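Local coordinates for protein 6-phosphogluconolactonase (Trypanosoma cruzi, PDB 6VYE) that hydrolyses 6-phosphogluconolactone to 6-phosphogluconate, the second step of the oxidative pentose phosphate pathway, at residues R218-L223 against R251-D256; I212-A217 against S247-N252; M9-K14 against N234-D239. One frame throughout, in Å; residues are numbered along the deposited sequence.

Along the chain the segments come as 9-14, 212-217, 218-223, 234-239, 247-252 and 251-256, so each contact joins one of the first three to 234-256. Contacts 1 and 2, about 7 Å apart centre to centre, share R251 and N252: helix 211-215 is followed, after a short turn, by strand 219-224, and the 3-10 segment by the loop before strand 256-262. The centre of contact 3 lies about 12 Å from that of contact 1 and 13 Å from that of contact 2. R248 and R251 tie it to both by bonding to the end of helix 230-237. The three join the sheet edge around 14-18, 256-262 and 219-224 to helices 211-215 and 230-237 and the 3-10 segment.

Contact 1 of 3, residues R218-L223 against R251-D256; sequences RHVILL and RNCKGD
The imidazole of H219 and the carboxylate of D256 rise from the same face of the sheet and meet across two adjacent strands, their planes turned 79° apart. ND1 of H219 donates to OD1 of D256 at 2.8 Å. The oxygen sits at the ring edge, almost in the ring plane, whereas the carboxylate receives the bond on the anti lone pair of OD1, away from OD2. CG of D256 is anti to its backbone N (chi1 153°), which places CG on the side of the H219 ring.

Below this pair the backbones are joined in parallel register. D256 N bonds to R218 O at 3.0 Å, and V220 N bonds to D256 O, also at 3.0 Å. D256 thus uses both its N and its O on the residues flanking H219, and the CA of H219 adds a CA-H...O contact of 3.3 Å to D256 O. Just before D256, the CA of G255 passes 3.5 Å from R218 O.

V220 reaches C253 instead, CG2 resting 4.1 Å from SG, and I214 of helix 211-215 touches both side chains. The H219 ring packs on I35 of helix 24-38, and R218 turns away to a salt bridge with D162. Strand 219-224 is bonded on its other edge to strand 163-167. The arrangement is that of neighbouring parallel strands in a Rossmann-like alpha/beta sheet, as expected for the glucosamine-6-phosphate isomerase/6-phosphogluconolactonase family.

Contact 2 of 3, residues I212-A217 against S247-N252; sequences ITIIHA and SRFLRN
N252 and F249, both packed against I215, are tied to each other by the bond from N252 N to F249 O, at 2.8 Å the shortest bond within the segments. It closes the last turn of the 3-10 segment, following the same i to i+3 pattern as L250 N to S247 O and R251 N to R248 O, and so sets F249, L250 and N252 where the end of helix 211-215 can meet them.

Side-chain contact between the two segments is mainly apolar. I214 crosses F249 at about a right angle, its CD1 4.0 Å from CZ at the ring edge, near the ring plane. CG2 of I214 touches both F249 CE1 and L250 CD2, 3.8 Å from the latter. The F249 ring is swung to this position by a chi1 of 73°, which places CG between the backbone N and the carbonyl carbon. I215 comes to the ring obliquely, CD1 being 4.2 Å from CD1 of F249.

I215 and N252 lie side by side, pointing the same way. CG2 of I215 approaches N252 O to 3.4 Å, and its CD1 rests 4.0 Å from N252 CB, so the asparagine meets the isoleucine through its backbone and CB.

At the helix end, H216 ND1 bonds back to I212 O at 3.2 Å, with I212 O in the ring plane; H216 N makes weak bonds to I212 O and T213 O. I215 O is a probable acceptor for K254 N, which ties the end of helix 211-215 to the loop after the 3-10 segment. V164 and L166 of strand 163-167 touch I214, and L166 also touches L250. The whole is a short helix and a 3-10 turn packed together by aliphatic and aromatic side chains on one side of the alpha/beta sheet.

Contact 3 of 3, residues M9-K14 against N234-D239; sequences MSFKPK and NGIIAD
F11 and S10 pass in extended conformation beside the final turn of helix 230-237, with the CA of F11 6.7 Å from that of I237 and the CA of S10 6.6 Å from that of D239. F11 carries the apolar part. Its CG is anti to the backbone N (chi1 173°), and the ring leans on the helix end: CE2 lies 3.9 Å from CG2 of I236, the two side chains crossing obliquely, while the CA of I237 stands at the ring edge, near its plane, 4.4 Å from CD2. One face of the ring is covered from within the same segment by P13, whose CD sits over the ring centre.

At the other end, the carboxylate of D239 lies close to M9 O, with CG and OD1 both 3.4 Å from it. Two acceptors this close do not bond to each other; R251 lies beside both, its NH2 forming a salt bridge with D239 OD1, and probably eases their repulsion.

The helix closes with A238 N bonded to N234 O at 2.9 Å; R248 bonds to the carbonyls of G235 and A238, and R251 to I236 O and weakly to I237 O. I236 and I237 rest on F259 of strand 256-262, and P13 on V257 of the same strand, so the N-terminal segment lies over the end of helix 230-237 before entering strand 14-18, the outer parallel neighbour of strand 256-262.

Contact 1 of 3, residues R218-L223 against R251-D256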
ATOM      1  N   ARG A 218       4.600   1.174 -10.999  1.00 16.26           N
ATOM      2  CA  ARG A 218       6.022   1.183 -11.457  1.00 16.60           C
ATOM      3  C   ARG A 218       6.943   0.645 -10.352  1.00 15.62           C
ATOM      4  O   ARG A 218       7.945  -0.004 -10.690  1.00 14.81           O
ATOM      5  CB  ARG A 218       6.417   2.604 -11.852  1.00 18.85           C
ATOM      6  CG  ARG A 218       5.593   3.141 -13.013  1.00 21.93           C
ATOM      7  CD  ARG A 218       6.120   4.413 -13.659  1.00 26.28           C
ATOM      8  NE  ARG A 218       5.292   4.783 -14.800  1.00 30.81           N
ATOM      9  CZ  ARG A 218       4.268   5.653 -14.777  1.00 34.86           C
ATOM     10  NH1 ARG A 218       3.942   6.335 -13.684  1.00 34.02           N
ATOM     11  NH2 ARG A 218       3.571   5.854 -15.882  1.00 33.73           N
ATOM     12  N   HIS A 219       6.661   0.955  -9.082  1.00 14.32           N
ATOM     13  CA  HIS A 219       7.429   0.441  -7.922  1.00 14.79           C
ATOM     14  C   HIS A 219       6.507  -0.028  -6.798  1.00 14.35           C
ATOM     15  O   HIS A 219       5.589   0.745  -6.377  1.00 14.51           O
ATOM     16  CB  HIS A 219       8.391   1.481  -7.387  1.00 15.30           C
ATOM     17  CG  HIS A 219       9.262   2.032  -8.446  1.00 16.19           C
ATOM     18  ND1 HIS A 219      10.514   1.497  -8.718  1.00 16.08           N
ATOM     19  CD2 HIS A 219       9.067   3.056  -9.310  1.00 15.35           C
ATOM     20  CE1 HIS A 219      11.064   2.178  -9.697  1.00 15.66           C
ATOM     21  NE2 HIS A 219      10.207   3.166 -10.062  1.00 15.04           N
ATOM     22  N   VAL A 220       6.792  -1.228  -6.286  1.00 13.16           N
ATOM     23  CA  VAL A 220       6.037  -1.814  -5.157  1.00 13.86           C
ATOM     24  C   VAL A 220       7.057  -2.130  -4.061  1.00 13.73           C
ATOM     25  O   VAL A 220       8.089  -2.771  -4.361  1.00 15.38           O
ATOM     26  CB  VAL A 220       5.245  -3.065  -5.593  1.00 13.26           C
ATOM     27  CG1 VAL A 220       4.592  -3.738  -4.405  1.00 13.18           C
ATOM     28  CG2 VAL A 220       4.238  -2.761  -6.696  1.00 13.55           C
ATOM     29  N   ILE A 221       6.792  -1.678  -2.847  1.00 14.06           N
ATOM     30  CA  ILE A 221       7.685  -1.864  -1.661  1.00 14.09           C
ATOM     31  C   ILE A 221       6.833  -2.528  -0.593  1.00 13.47           C
ATOM     32  O   ILE A 221       5.832  -1.878  -0.144  1.00 13.29           O
ATOM     33  CB  ILE A 221       8.280  -0.528  -1.162  1.00 15.05           C
ATOM     34  CG1 ILE A 221       9.035   0.203  -2.275  1.00 16.74           C
ATOM     35  CG2 ILE A 221       9.152  -0.751   0.074  1.00 15.39           C
ATOM     36  CD1 ILE A 221       9.395   1.642  -1.938  1.00 15.87           C
ATOM     37  N   LEU A 222       7.158  -3.779  -0.257  1.00 13.78           N
ATOM     38  CA  LEU A 222       6.451  -4.519   0.810  1.00 15.06           C
ATOM     39  C   LEU A 222       7.334  -4.508   2.051  1.00 15.86           C
ATOM     40  O   LEU A 222       8.531  -4.883   1.956  1.00 15.02           O
ATOM     41  CB  LEU A 222       6.129  -5.949   0.367  1.00 16.41           C
ATOM     42  CG  LEU A 222       5.409  -6.808   1.409  1.00 15.99           C
ATOM     43  CD1 LEU A 222       3.948  -6.423   1.523  1.00 16.23           C
ATOM     44  CD2 LEU A 222       5.516  -8.266   1.050  1.00 17.01           C
ATOM     45  N   LEU A 223       6.744  -4.124   3.179  1.00 16.93           N
ATOM     46  CA  LEU A 223       7.365  -4.162   4.524  1.00 17.89           C
ATOM     47  C   LEU A 223       6.793  -5.375   5.264  1.00 21.24           C
ATOM     48  O   LEU A 223       5.563  -5.510   5.332  1.00 21.79           O
ATOM     49  CB  LEU A 223       7.034  -2.847   5.225  1.00 18.83           C
ATOM     50  CG  LEU A 223       7.584  -1.600   4.546  1.00 19.21           C
ATOM     51  CD1 LEU A 223       7.567  -0.403   5.474  1.00 21.77           C
ATOM     52  CD2 LEU A 223       9.010  -1.864   4.093  1.00 22.03           C
ATOM     53  N   ARG A 251       3.285 -11.738  -6.961  1.00 17.66           N
ATOM     54  CA  ARG A 251       4.207 -12.431  -7.906  1.00 16.86           C
ATOM     55  C   ARG A 251       3.942 -11.925  -9.328  1.00 15.93           C
ATOM     56  O   ARG A 251       4.832 -12.049 -10.156  1.00 16.03           O
ATOM     57  CB  ARG A 251       4.039 -13.952  -7.890  1.00 16.18           C
ATOM     58  CG  ARG A 251       4.440 -14.600  -6.576  1.00 17.72           C
ATOM     59  CD  ARG A 251       4.141 -16.085  -6.589  1.00 19.16           C
ATOM     60  NE  ARG A 251       4.937 -16.792  -7.578  1.00 19.68           N
ATOM     61  CZ  ARG A 251       6.123 -17.358  -7.342  1.00 20.74           C
ATOM     62  NH1 ARG A 251       6.685 -17.289  -6.144  1.00 21.22           N
ATOM     63  NH2 ARG A 251       6.755 -17.985  -8.322  1.00 21.78           N
ATOM     64  N   ASN A 252       2.745 -11.432  -9.601  1.00 15.38           N
ATOM     65  CA  ASN A 252       2.337 -10.942 -10.940  1.00 16.38           C
ATOM     66  C   ASN A 252       2.703  -9.466 -11.139  1.00 15.61           C
ATOM     67  O   ASN A 252       2.356  -8.909 -12.201  1.00 14.19           O
ATOM     68  CB  ASN A 252       0.834 -11.130 -11.125  1.00 18.71           C
ATOM     69  CG  ASN A 252       0.441 -12.589 -11.225  1.00 20.89           C
ATOM     70  OD1 ASN A 252      -0.627 -12.961 -10.740  1.00 26.32           O
ATOM     71  ND2 ASN A 252       1.299 -13.412 -11.804  1.00 17.74           N
ATOM     72  N   CYS A 253       3.369  -8.823 -10.186  1.00 15.47           N
ATOM     73  CA  CYS A 253       3.691  -7.381 -10.291  1.00 16.62           C
ATOM     74  C   CYS A 253       4.526  -7.113 -11.546  1.00 16.98           C
ATOM     75  O   CYS A 253       5.433  -7.893 -11.809  1.00 17.82           O
ATOM     76  CB  CYS A 253       4.361  -6.891  -9.018  1.00 17.25           C
ATOM     77  SG  CYS A 253       3.166  -6.558  -7.705  1.00 17.26           S
ATOM     78  N   LYS A 254       4.162  -6.090 -12.327  1.00 18.40           N
ATOM     79  CA  LYS A 254       4.809  -5.775 -13.632  1.00 20.56           C
ATOM     80  C   LYS A 254       5.998  -4.854 -13.402  1.00 18.93           C
ATOM     81  O   LYS A 254       6.895  -4.891 -14.236  1.00 17.69           O
ATOM     82  CB  LYS A 254       3.868  -5.123 -14.646  1.00 23.68           C
ATOM     83  CG  LYS A 254       2.709  -5.990 -15.102  1.00 28.10           C
ATOM     84  CD  LYS A 254       3.134  -7.151 -15.968  1.00 33.67           C
ATOM     85  CE  LYS A 254       1.997  -8.070 -16.374  1.00 37.12           C
ATOM     86  NZ  LYS A 254       0.797  -7.316 -16.819  1.00 40.60           N
ATOM     87  N   GLY A 255       6.030  -4.155 -12.271  1.00 18.72           N
ATOM     88  CA  GLY A 255       7.037  -3.131 -11.949  1.00 18.80           C
ATOM     89  C   GLY A 255       8.217  -3.687 -11.170  1.00 18.84           C
ATOM     90  O   GLY A 255       8.363  -4.924 -11.083  1.00 17.82           O
ATOM     91  N   ASP A 256       8.966  -2.780 -10.551  1.00 20.13           N
ATOM     92  CA  ASP A 256      10.159  -3.066  -9.721  1.00 21.37           C
ATOM     93  C   ASP A 256       9.681  -3.348  -8.288  1.00 21.78           C
ATOM     94  O   ASP A 256       9.193  -2.391  -7.632  1.00 22.77           O
ATOM     95  CB  ASP A 256      11.167  -1.909  -9.820  1.00 24.45           C
ATOM     96  CG  ASP A 256      12.068  -1.767  -8.601  1.00 27.80           C
ATOM     97  OD1 ASP A 256      11.941  -0.743  -7.881  1.00 33.92           O
ATOM     98  OD2 ASP A 256      12.826  -2.707  -8.322  1.00 29.43           O
TER

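Contact 2 of 3, residues I212-A217 against S247-N252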
ATOM      1  N   ILE A 212      -5.095  -5.470  -9.448  1.00 17.07           N
ATOM      2  CA  ILE A 212      -4.725  -5.000 -10.821  1.00 17.94           C
ATOM      3  C   ILE A 212      -3.980  -3.651 -10.703  1.00 16.39           C
ATOM      4  O   ILE A 212      -3.042  -3.439 -11.448  1.00 15.93           O
ATOM      5  CB  ILE A 212      -5.923  -4.950 -11.787  1.00 18.60           C
ATOM      6  CG1 ILE A 212      -5.488  -4.708 -13.234  1.00 21.87           C
ATOM      7  CG2 ILE A 212      -6.961  -3.932 -11.366  1.00 19.05           C
ATOM      8  CD1 ILE A 212      -4.458  -5.729 -13.765  1.00 23.80           C
ATOM      9  N   THR A 213      -4.341  -2.804  -9.758  1.00 15.94           N
ATOM     10  CA  THR A 213      -3.680  -1.500  -9.543  1.00 17.00           C
ATOM     11  C   THR A 213      -2.253  -1.697  -9.051  1.00 15.52           C
ATOM     12  O   THR A 213      -1.413  -1.009  -9.563  1.00 14.72           O
ATOM     13  CB  THR A 213      -4.421  -0.593  -8.559  1.00 17.30           C
ATOM     14  OG1 THR A 213      -5.740  -0.399  -9.055  1.00 17.27           O
ATOM     15  CG2 THR A 213      -3.733   0.749  -8.437  1.00 17.69           C
ATOM     16  N   ILE A 214      -2.037  -2.571  -8.060  1.00 16.42           N
ATOM     17  CA  ILE A 214      -0.702  -2.853  -7.480  1.00 15.16           C
ATOM     18  C   ILE A 214       0.164  -3.528  -8.555  1.00 15.28           C
ATOM     19  O   ILE A 214       1.382  -3.184  -8.710  1.00 14.76           O
ATOM     20  CB  ILE A 214      -0.833  -3.694  -6.189  1.00 15.19           C
ATOM     21  CG1 ILE A 214      -1.562  -2.895  -5.114  1.00 15.06           C
ATOM     22  CG2 ILE A 214       0.528  -4.188  -5.709  1.00 13.94           C
ATOM     23  CD1 ILE A 214      -2.036  -3.712  -3.947  1.00 15.52           C
ATOM     24  N   ILE A 215      -0.426  -4.459  -9.281  1.00 15.50           N
ATOM     25  CA  ILE A 215       0.272  -5.245 -10.338  1.00 17.76           C
ATOM     26  C   ILE A 215       0.853  -4.306 -11.411  1.00 17.16           C
ATOM     27  O   ILE A 215       1.913  -4.632 -11.946  1.00 18.79           O
ATOM     28  CB  ILE A 215      -0.677  -6.317 -10.904  1.00 18.48           C
ATOM     29  CG1 ILE A 215      -0.755  -7.501  -9.929  1.00 19.55           C
ATOM     30  CG2 ILE A 215      -0.241  -6.764 -12.292  1.00 19.50           C
ATOM     31  CD1 ILE A 215      -1.928  -8.437 -10.167  1.00 20.53           C
ATOM     32  N   HIS A 216       0.221  -3.164 -11.671  1.00 17.22           N
ATOM     33  CA  HIS A 216       0.671  -2.191 -12.701  1.00 18.72           C
ATOM     34  C   HIS A 216       1.435  -0.982 -12.141  1.00 16.46           C
ATOM     35  O   HIS A 216       1.735  -0.085 -12.959  1.00 14.39           O
ATOM     36  CB  HIS A 216      -0.533  -1.794 -13.546  1.00 19.71           C
ATOM     37  CG  HIS A 216      -0.814  -2.865 -14.530  1.00 22.91           C
ATOM     38  ND1 HIS A 216      -1.711  -3.901 -14.268  1.00 25.90           N
ATOM     39  CD2 HIS A 216      -0.259  -3.120 -15.729  1.00 23.65           C
ATOM     40  CE1 HIS A 216      -1.714  -4.712 -15.298  1.00 23.05           C
ATOM     41  NE2 HIS A 216      -0.843  -4.255 -16.201  1.00 23.20           N
ATOM     42  N   ALA A 217       1.718  -0.915 -10.829  1.00 16.83           N
ATOM     43  CA  ALA A 217       2.487   0.201 -10.223  1.00 15.35           C
ATOM     44  C   ALA A 217       3.903   0.066 -10.764  1.00 15.23           C
ATOM     45  O   ALA A 217       4.330  -1.063 -10.932  1.00 14.36           O
ATOM     46  CB  ALA A 217       2.503   0.132  -8.709  1.00 15.63           C
ATOM     47  N   SER A 247      -2.066 -12.378  -0.726  1.00 15.64           N
ATOM     48  CA  SER A 247      -0.948 -11.558  -1.271  1.00 17.44           C
ATOM     49  C   SER A 247      -0.036 -12.342  -2.254  1.00 16.52           C
ATOM     50  O   SER A 247       0.943 -11.756  -2.778  1.00 16.57           O
ATOM     51  CB  SER A 247      -0.192 -10.946  -0.124  1.00 17.98           C
ATOM     52  OG  SER A 247       0.406 -11.988   0.659  1.00 23.38           O
ATOM     53  N   ARG A 248      -0.332 -13.613  -2.525  1.00 16.30           N
ATOM     54  CA  ARG A 248       0.211 -14.419  -3.660  1.00 16.21           C
ATOM     55  C   ARG A 248       0.249 -13.625  -4.971  1.00 15.48           C
ATOM     56  O   ARG A 248       1.249 -13.778  -5.710  1.00 17.33           O
ATOM     57  CB  ARG A 248      -0.642 -15.671  -3.884  1.00 16.25           C
ATOM     58  CG  ARG A 248      -0.080 -16.606  -4.946  1.00 15.88           C
ATOM     59  CD  ARG A 248       1.169 -17.332  -4.497  1.00 16.09           C
ATOM     60  NE  ARG A 248       1.654 -18.235  -5.553  1.00 17.18           N
ATOM     61  CZ  ARG A 248       2.788 -18.917  -5.513  1.00 16.07           C
ATOM     62  NH1 ARG A 248       3.539 -18.900  -4.428  1.00 16.75           N
ATOM     63  NH2 ARG A 248       3.143 -19.655  -6.534  1.00 14.43           N
ATOM     64  N   PHE A 249      -0.708 -12.727  -5.214  1.00 15.61           N
ATOM     65  CA  PHE A 249      -0.840 -11.950  -6.480  1.00 17.06           C
ATOM     66  C   PHE A 249       0.405 -11.073  -6.698  1.00 17.55           C
ATOM     67  O   PHE A 249       0.688 -10.800  -7.838  1.00 18.52           O
ATOM     68  CB  PHE A 249      -2.138 -11.136  -6.521  1.00 17.74           C
ATOM     69  CG  PHE A 249      -2.157  -9.921  -5.630  1.00 20.44           C
ATOM     70  CD1 PHE A 249      -1.563  -8.732  -6.034  1.00 21.56           C
ATOM     71  CD2 PHE A 249      -2.759  -9.959  -4.389  1.00 20.65           C
ATOM     72  CE1 PHE A 249      -1.565  -7.618  -5.208  1.00 21.48           C
ATOM     73  CE2 PHE A 249      -2.785  -8.837  -3.571  1.00 20.68           C
ATOM     74  CZ  PHE A 249      -2.163  -7.679  -3.977  1.00 20.66           C
ATOM     75  N   LEU A 250       1.119 -10.639  -5.651  1.00 16.65           N
ATOM     76  CA  LEU A 250       2.321  -9.766  -5.803  1.00 15.22           C
ATOM     77  C   LEU A 250       3.340 -10.413  -6.754  1.00 16.06           C
ATOM     78  O   LEU A 250       4.192  -9.675  -7.290  1.00 16.28           O
ATOM     79  CB  LEU A 250       2.950  -9.504  -4.435  1.00 14.75           C
ATOM     80  CG  LEU A 250       2.111  -8.667  -3.460  1.00 15.16           C
ATOM     81  CD1 LEU A 250       2.763  -8.628  -2.105  1.00 14.25           C
ATOM     82  CD2 LEU A 250       1.890  -7.235  -3.966  1.00 15.79           C
ATOM     83  N   ARG A 251       3.285 -11.738  -6.961  1.00 17.66           N
ATOM     84  CA  ARG A 251       4.207 -12.431  -7.906  1.00 16.86           C
ATOM     85  C   ARG A 251       3.942 -11.925  -9.328  1.00 15.93           C
ATOM     86  O   ARG A 251       4.832 -12.049 -10.156  1.00 16.03           O
ATOM     87  CB  ARG A 251       4.039 -13.952  -7.890  1.00 16.18           C
ATOM     88  CG  ARG A 251       4.440 -14.600  -6.576  1.00 17.72           C
ATOM     89  CD  ARG A 251       4.141 -16.085  -6.589  1.00 19.16           C
ATOM     90  NE  ARG A 251       4.937 -16.792  -7.578  1.00 19.68           N
ATOM     91  CZ  ARG A 251       6.123 -17.358  -7.342  1.00 20.74           C
ATOM     92  NH1 ARG A 251       6.685 -17.289  -6.144  1.00 21.22           N
ATOM     93  NH2 ARG A 251       6.755 -17.985  -8.322  1.00 21.78           N
ATOM     94  N   ASN A 252       2.745 -11.432  -9.601  1.00 15.38           N
ATOM     95  CA  ASN A 252       2.337 -10.942 -10.940  1.00 16.38           C
ATOM     96  C   ASN A 252       2.703  -9.466 -11.139  1.00 15.61           C
ATOM     97  O   ASN A 252       2.356  -8.909 -12.201  1.00 14.19           O
ATOM     98  CB  ASN A 252       0.834 -11.130 -11.125  1.00 18.71           C
ATOM     99  CG  ASN A 252       0.441 -12.589 -11.225  1.00 20.89           C
ATOM    100  OD1 ASN A 252      -0.627 -12.961 -10.740  1.00 26.32           O
ATOM    101  ND2 ASN A 252       1.299 -13.412 -11.804  1.00 17.74           N
TER

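Contact 3 of 3, residues M9-K14 against N234-D239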
ATOM      1  N   MET A   9       7.450 -20.943 -12.901  1.00 30.86           N
ATOM      2  CA  MET A   9       7.596 -19.473 -12.949  1.00 35.01           C
ATOM      3  C   MET A   9       8.441 -19.071 -11.742  1.00 36.89           C
ATOM      4  O   MET A   9       8.234 -19.642 -10.655  1.00 40.04           O
ATOM      5  CB  MET A   9       6.248 -18.757 -12.855  1.00 38.60           C
ATOM      6  CG  MET A   9       5.214 -19.242 -13.835  1.00 39.49           C
ATOM      7  SD  MET A   9       5.308 -18.362 -15.391  1.00 47.87           S
ATOM      8  CE  MET A   9       4.651 -16.754 -14.930  1.00 44.25           C
ATOM      9  N   SER A  10       9.381 -18.151 -11.944  1.00 38.97           N
ATOM     10  CA  SER A  10      10.270 -17.605 -10.887  1.00 36.94           C
ATOM     11  C   SER A  10       9.743 -16.224 -10.503  1.00 30.60           C
ATOM     12  O   SER A  10       9.203 -15.539 -11.354  1.00 30.28           O
ATOM     13  CB  SER A  10      11.701 -17.581 -11.346  1.00 38.94           C
ATOM     14  OG  SER A  10      12.203 -18.904 -11.363  1.00 45.70           O
ATOM     15  N   PHE A  11       9.825 -15.880  -9.232  1.00 27.40           N
ATOM     16  CA  PHE A  11       9.499 -14.536  -8.704  1.00 23.99           C
ATOM     17  C   PHE A  11      10.765 -14.061  -8.013  1.00 21.33           C
ATOM     18  O   PHE A  11      11.123 -14.661  -7.020  1.00 20.78           O
ATOM     19  CB  PHE A  11       8.291 -14.624  -7.778  1.00 22.81           C
ATOM     20  CG  PHE A  11       7.947 -13.352  -7.050  1.00 19.52           C
ATOM     21  CD1 PHE A  11       7.778 -12.170  -7.747  1.00 18.13           C
ATOM     22  CD2 PHE A  11       7.760 -13.357  -5.679  1.00 19.50           C
ATOM     23  CE1 PHE A  11       7.402 -11.011  -7.092  1.00 19.23           C
ATOM     24  CE2 PHE A  11       7.435 -12.178  -5.022  1.00 21.14           C
ATOM     25  CZ  PHE A  11       7.222 -11.017  -5.735  1.00 18.45           C
ATOM     26  N   LYS A  12      11.423 -13.055  -8.575  1.00 24.43           N
ATOM     27  CA  LYS A  12      12.744 -12.545  -8.110  1.00 26.86           C
ATOM     28  C   LYS A  12      12.594 -11.078  -7.714  1.00 24.31           C
ATOM     29  O   LYS A  12      13.175 -10.194  -8.311  1.00 23.18           O
ATOM     30  CB  LYS A  12      13.803 -12.800  -9.186  1.00 28.84           C
ATOM     31  CG  LYS A  12      13.903 -14.259  -9.638  1.00 32.01           C
ATOM     32  CD  LYS A  12      14.750 -15.153  -8.741  1.00 35.49           C
ATOM     33  CE  LYS A  12      14.324 -16.612  -8.708  1.00 35.73           C
ATOM     34  NZ  LYS A  12      15.470 -17.522  -8.931  1.00 37.92           N
ATOM     35  N   PRO A  13      11.833 -10.742  -6.651  1.00 23.95           N
ATOM     36  CA  PRO A  13      11.904  -9.393  -6.110  1.00 22.65           C
ATOM     37  C   PRO A  13      13.298  -9.135  -5.525  1.00 20.92           C
ATOM     38  O   PRO A  13      14.023 -10.075  -5.245  1.00 19.76           O
ATOM     39  CB  PRO A  13      10.850  -9.403  -5.012  1.00 22.64           C
ATOM     40  CG  PRO A  13      10.845 -10.843  -4.551  1.00 23.37           C
ATOM     41  CD  PRO A  13      10.978 -11.626  -5.842  1.00 22.79           C
ATOM     42  N   LYS A  14      13.642  -7.857  -5.406  1.00 19.80           N
ATOM     43  CA  LYS A  14      14.816  -7.379  -4.650  1.00 19.92           C
ATOM     44  C   LYS A  14      14.491  -7.623  -3.182  1.00 18.86           C
ATOM     45  O   LYS A  14      13.428  -7.147  -2.721  1.00 19.63           O
ATOM     46  CB  LYS A  14      15.049  -5.908  -5.023  1.00 22.80           C
ATOM     47  CG  LYS A  14      16.122  -5.176  -4.236  1.00 24.77           C
ATOM     48  CD  LYS A  14      17.514  -5.618  -4.621  1.00 26.56           C
ATOM     49  CE  LYS A  14      18.590  -4.928  -3.817  1.00 29.00           C
ATOM     50  NZ  LYS A  14      19.797  -5.787  -3.720  1.00 31.80           N
ATOM     51  N   ASN A 234       6.512 -17.018   2.999  1.00 18.52           N
ATOM     52  CA  ASN A 234       6.966 -18.201   2.227  1.00 19.55           C
ATOM     53  C   ASN A 234       5.911 -18.546   1.150  1.00 18.65           C
ATOM     54  O   ASN A 234       6.283 -19.014   0.078  1.00 18.13           O
ATOM     55  CB  ASN A 234       7.321 -19.340   3.195  1.00 24.46           C
ATOM     56  CG  ASN A 234       8.521 -19.052   4.103  1.00 30.77           C
ATOM     57  OD1 ASN A 234       9.381 -18.207   3.816  1.00 35.89           O
ATOM     58  ND2 ASN A 234       8.594 -19.741   5.235  1.00 32.18           N
ATOM     59  N   GLY A 235       4.624 -18.315   1.396  1.00 17.34           N
ATOM     60  CA  GLY A 235       3.560 -18.654   0.440  1.00 17.67           C
ATOM     61  C   GLY A 235       3.507 -17.677  -0.719  1.00 17.51           C
ATOM     62  O   GLY A 235       2.895 -18.049  -1.709  1.00 14.46           O
ATOM     63  N   ILE A 236       4.137 -16.489  -0.608  1.00 17.04           N
ATOM     64  CA  ILE A 236       4.328 -15.557  -1.762  1.00 18.21           C
ATOM     65  C   ILE A 236       5.572 -15.995  -2.548  1.00 19.80           C
ATOM     66  O   ILE A 236       5.518 -16.047  -3.811  1.00 17.49           O
ATOM     67  CB  ILE A 236       4.441 -14.076  -1.342  1.00 18.00           C
ATOM     68  CG1 ILE A 236       3.307 -13.625  -0.429  1.00 17.56           C
ATOM     69  CG2 ILE A 236       4.515 -13.182  -2.571  1.00 19.30           C
ATOM     70  CD1 ILE A 236       3.574 -12.312   0.236  1.00 18.11           C
ATOM     71  N   ILE A 237       6.669 -16.240  -1.830  1.00 20.55           N
ATOM     72  CA  ILE A 237       8.042 -16.352  -2.419  1.00 22.47           C
ATOM     73  C   ILE A 237       8.264 -17.750  -3.013  1.00 21.83           C
ATOM     74  O   ILE A 237       8.776 -17.798  -4.109  1.00 18.77           O
ATOM     75  CB  ILE A 237       9.111 -15.973  -1.369  1.00 23.83           C
ATOM     76  CG1 ILE A 237       9.140 -14.457  -1.169  1.00 26.48           C
ATOM     77  CG2 ILE A 237      10.488 -16.493  -1.763  1.00 24.98           C
ATOM     78  CD1 ILE A 237      10.011 -14.017  -0.018  1.00 29.69           C
ATOM     79  N   ALA A 238       7.919 -18.829  -2.296  1.00 22.70           N
ATOM     80  CA  ALA A 238       8.043 -20.230  -2.776  1.00 21.77           C
ATOM     81  C   ALA A 238       7.209 -20.430  -4.058  1.00 21.60           C
ATOM     82  O   ALA A 238       6.079 -19.885  -4.167  1.00 19.94           O
ATOM     83  CB  ALA A 238       7.627 -21.198  -1.702  1.00 21.79           C
ATOM     84  N   ASP A 239       7.757 -21.149  -5.028  1.00 20.59           N
ATOM     85  CA  ASP A 239       7.142 -21.285  -6.380  1.00 21.27           C
ATOM     86  C   ASP A 239       5.951 -22.234  -6.267  1.00 21.57           C
ATOM     87  O   ASP A 239       4.857 -21.918  -6.806  1.00 20.75           O
ATOM     88  CB  ASP A 239       8.205 -21.714  -7.398  1.00 22.16           C
ATOM     89  CG  ASP A 239       9.317 -20.681  -7.605  1.00 23.82           C
ATOM     90  OD1 ASP A 239       9.085 -19.468  -7.363  1.00 21.00           O
ATOM     91  OD2 ASP A 239      10.409 -21.094  -8.045  1.00 24.23           O
TER